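Local coordinates for peptidoglycan recognition protein-LC isoform LCx (Drosophila melanogaster, PDB 2F2L) that binds a monomeric peptidoglycan fragment through its extracellular domain, consistent with a role in sensing bacterial cell walls, at residues Glu147-Gly150 with Glu151-Lys155. Numbering follows the deposited sequence.
Sequences ESPG and EELYK. With MLD (glcnac(beta1-4)-murnac(1,6-anhydro)-L-ala-gamma-D-glu-meso-a2pm-D-ala), chain G.
Pro149 and Gly150 bring the loop 147-150 onto the first turn of helix 151-157, where Leu153 and Tyr154 receive them. Gly150 holds the N-cap position. Its carbonyl O opens the helical bonding pattern by accepting Tyr154 N at 2.8 Å, an almost straight bond (N-H...O 169°), and the next bond of the series runs from Lys155 N to Glu151 O. Gly150 has a positive phi (96°), a region of backbone space that glycine enters easily. Just before it, Gly150 N bonds back to Glu147 O (2.9 Å) and the Ser148-Pro149 peptide is cis, which makes residues 147-150 a type VIa beta turn. The CA-CB bond of Pro149 points toward the helix, and the ring touches two of its side chains: Pro149 CB meets Leu153 CD2 at 3.6 Å, the two side chains crossing at about a right angle, while Pro149 CG lies 4.1 Å from Tyr154 CB. With CG anti to the backbone N (chi1 176°), Leu153 brings its CD2 to the CB corner of the proline and alongside Pro149 O, and Leu153 CB also packs 3.4 Å from Pro149 O. Ile30 of strand 25-32 touches both Pro149 and Leu153, joining this apolar patch to the central sheet. On the more open flank, Glu151 pairs with Arg141, whose guanidinium also bonds the carbonyl of Glu147 and so ties the loop to the helix start. The loop's other end faces the bound muropeptide: Glu147 N donates to MLD O3 at 2.9 Å, and Ser148 CB lies 3.5 Å from MLD CAJ. Ser148 OG, hydrogen-bonded to His140 and His32, occupies the same pocket. The arrangement is a type VIa beta turn running into a glycine N-cap, linking the C-terminal helix of an amidase-like peptidoglycan recognition domain to the wall of its glycan-binding groove.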
loop_
_atom_site.group_PDB
_atom_site.type_symbol
_atom_site.label_atom_id
_atom_site.label_comp_id
_atom_site.label_asym_id
_atom_site.label_seq_id
_atom_site.Cartn_x
_atom_site.Cartn_y
_atom_site.Cartn_z
ATOM N N GLU B 147 -2.680 -9.982 8.137
ATOM C CA GLU B 147 -1.576 -10.847 7.716
ATOM C C GLU B 147 -0.240 -10.493 8.400
ATOM O O GLU B 147 0.648 -11.345 8.564
ATOM C CB GLU B 147 -1.415 -10.736 6.211
ATOM C CG GLU B 147 -0.748 -11.911 5.614
ATOM C CD GLU B 147 -1.606 -13.149 5.711
ATOM O OE1 GLU B 147 -1.052 -14.234 5.992
ATOM O OE2 GLU B 147 -2.833 -13.029 5.499
ATOM N N SER B 148 -0.105 -9.223 8.778
ATOM C CA SER B 148 1.108 -8.682 9.399
ATOM C C SER B 148 1.562 -9.543 10.576
ATOM O O SER B 148 0.727 -9.972 11.379
ATOM C CB SER B 148 0.827 -7.244 9.882
ATOM O OG SER B 148 2.000 -6.582 10.326
ATOM N N PRO B 149 2.887 -9.794 10.703
ATOM C CA PRO B 149 4.054 -9.329 9.939
ATOM C C PRO B 149 4.441 -10.158 8.720
ATOM O O PRO B 149 5.582 -10.072 8.280
ATOM C CB PRO B 149 5.186 -9.460 10.951
ATOM C CG PRO B 149 4.805 -10.702 11.722
ATOM C CD PRO B 149 3.293 -10.664 11.830
ATOM N N GLY B 150 3.519 -10.943 8.186
ATOM C CA GLY B 150 3.813 -11.815 7.053
ATOM C C GLY B 150 4.151 -13.207 7.558
ATOM O O GLY B 150 4.922 -13.357 8.490
ATOM N N GLU B 151 3.599 -14.217 6.903
ATOM C CA GLU B 151 3.758 -15.608 7.313
ATOM C C GLU B 151 5.220 -16.011 7.600
ATOM O O GLU B 151 5.493 -16.654 8.625
ATOM C CB GLU B 151 3.145 -16.511 6.246
ATOM C CG GLU B 151 3.172 -18.005 6.559
ATOM C CD GLU B 151 2.316 -18.380 7.752
ATOM O OE1 GLU B 151 1.362 -17.642 8.059
ATOM O OE2 GLU B 151 2.580 -19.432 8.365
ATOM N N GLU B 152 6.143 -15.648 6.699
ATOM C CA GLU B 152 7.550 -16.071 6.816
ATOM C C GLU B 152 8.235 -15.368 7.968
ATOM O O GLU B 152 9.069 -15.963 8.638
ATOM C CB GLU B 152 8.341 -15.858 5.514
ATOM C CG GLU B 152 7.954 -16.790 4.387
ATOM C CD GLU B 152 8.047 -18.272 4.778
ATOM O OE1 GLU B 152 9.090 -18.699 5.321
ATOM O OE2 GLU B 152 7.068 -19.017 4.539
ATOM N N LEU B 153 7.893 -14.101 8.197
ATOM C CA LEU B 153 8.439 -13.392 9.348
ATOM C C LEU B 153 7.809 -13.916 10.646
ATOM O O LEU B 153 8.502 -14.131 11.647
ATOM C CB LEU B 153 8.247 -11.887 9.200
ATOM C CG LEU B 153 8.676 -11.006 10.368
ATOM C CD1 LEU B 153 10.008 -11.400 10.926
ATOM C CD2 LEU B 153 8.684 -9.545 9.914
ATOM N N TYR B 154 6.506 -14.157 10.622
ATOM C CA TYR B 154 5.824 -14.706 11.797
ATOM C C TYR B 154 6.372 -16.067 12.197
ATOM O O TYR B 154 6.574 -16.330 13.382
ATOM C CB TYR B 154 4.325 -14.819 11.568
ATOM C CG TYR B 154 3.549 -15.204 12.800
ATOM C CD1 TYR B 154 3.493 -14.366 13.892
ATOM C CD2 TYR B 154 2.849 -16.401 12.861
ATOM C CE1 TYR B 154 2.761 -14.709 15.028
ATOM C CE2 TYR B 154 2.114 -16.748 13.979
ATOM C CZ TYR B 154 2.076 -15.901 15.058
ATOM O OH TYR B 154 1.349 -16.243 16.165
ATOM N N LYS B 155 6.601 -16.943 11.227
ATOM C CA LYS B 155 7.162 -18.256 11.537
ATOM C C LYS B 155 8.533 -18.126 12.229
ATOM O O LYS B 155 8.866 -18.928 13.098
ATOM C CB LYS B 155 7.261 -19.141 10.291
ATOM C CG LYS B 155 5.940 -19.711 9.846
ATOM C CD LYS B 155 6.116 -20.864 8.851
ATOM C CE LYS B 155 6.416 -20.392 7.448
ATOM N NZ LYS B 155 6.416 -21.532 6.476
HETATM C CAA MLD G . 0.098 -7.998 3.828
HETATM C CAB MLD G . -0.589 -7.397 5.045
HETATM O OAC MLD G . -0.019 -7.357 6.127
HETATM N N2 MLD G . -1.815 -6.934 4.820
HETATM C C2 MLD G . -2.673 -6.351 5.845
HETATM C C3 MLD G . -4.014 -7.086 5.775
HETATM O O3 MLD G . -3.878 -8.501 6.008
HETATM C C4 MLD G . -5.039 -6.440 6.702
HETATM O O4 MLD G . -6.287 -7.053 6.432
HETATM C C5 MLD G . -5.137 -4.943 6.390
HETATM C C6 MLD G . -6.042 -4.121 7.326
HETATM O O6 MLD G . -6.204 -2.792 6.747
HETATM O O5 MLD G . -3.839 -4.382 6.567
HETATM C C1 MLD G . -2.887 -4.869 5.593
HETATM O O1 MLD G . -1.669 -4.201 5.792
HETATM C CA4 MLD G . -1.733 -2.822 5.357
HETATM C CA5 MLD G . -1.724 -2.588 3.847
HETATM O OA5 MLD G . -0.588 -1.790 3.370
HETATM C CA6 MLD G . -2.843 -1.615 3.705
HETATM O OA6 MLD G . -2.258 -0.370 4.033
HETATM C CA1 MLD G . -0.813 -0.562 4.082
HETATM C CA2 MLD G . -0.407 -0.727 5.555
HETATM N NAD MLD G . 0.990 -0.277 5.738
HETATM C CAE MLD G . 1.335 0.651 6.612
HETATM C CAF MLD G . 2.815 0.976 6.628
HETATM O OAG MLD G . 0.549 1.213 7.376
HETATM C CA3 MLD G . -0.508 -2.185 5.997
HETATM O OAH MLD G . -0.638 -2.311 7.456
HETATM C CAI MLD G . 0.596 -2.644 8.138
HETATM C CAJ MLD G . 0.797 -4.135 8.280
HETATM C CAL MLD G . 0.574 -2.020 9.550
HETATM O OAM MLD G . 1.521 -2.268 10.287
HETATM N N MLD G . -0.447 -1.237 9.898
HETATM C CA MLD G . -0.556 -0.561 11.197
HETATM C CB MLD G . 0.139 0.794 11.022
HETATM C C MLD G . -2.054 -0.324 11.461
HETATM O O MLD G . -2.753 0.228 10.609
HETATM N NAN MLD G . -2.491 -0.785 12.631
HETATM C CAO MLD G . -3.875 -0.686 13.120
HETATM C CAP MLD G . -4.381 -2.059 13.669
HETATM O OBA MLD G . -5.342 -2.004 14.440
HETATM O OAQ MLD G . -3.797 -3.125 13.354
HETATM C CBB MLD G . -3.906 0.247 14.326
HETATM C CBC MLD G . -3.629 1.708 14.015
HETATM C CBD MLD G . -3.784 2.527 15.309
HETATM O OBE MLD G . -3.628 2.014 16.419
HETATM N NBF MLD G . -4.094 3.794 15.137
HETATM C CBG MLD G . -4.276 4.712 16.268
HETATM C CBH MLD G . -5.544 4.325 17.057
HETATM O OBI MLD G . -6.590 4.040 16.476
HETATM N NBJ MLD G . -5.395 4.287 18.379
HETATM C CBK MLD G . -6.488 3.962 19.324
HETATM C CBL MLD G . -6.622 5.122 20.316
HETATM C CBM MLD G . -6.254 2.667 20.132
HETATM O OBO MLD G . -5.069 2.282 20.314
HETATM O OBN MLD G . -7.285 2.099 20.571
HETATM C CBP MLD G . -4.347 6.149 15.724
HETATM C CBQ MLD G . -4.146 7.197 16.833
HETATM C CBR MLD G . -4.066 8.610 16.249
HETATM C CBS MLD G . -3.343 9.599 17.166
HETATM C CBT MLD G . -1.838 9.299 17.153
HETATM O OBV MLD G . -1.216 9.615 16.126
HETATM O OBU MLD G . -1.343 8.770 18.169
HETATM N NBW MLD G . -3.868 9.484 18.532
#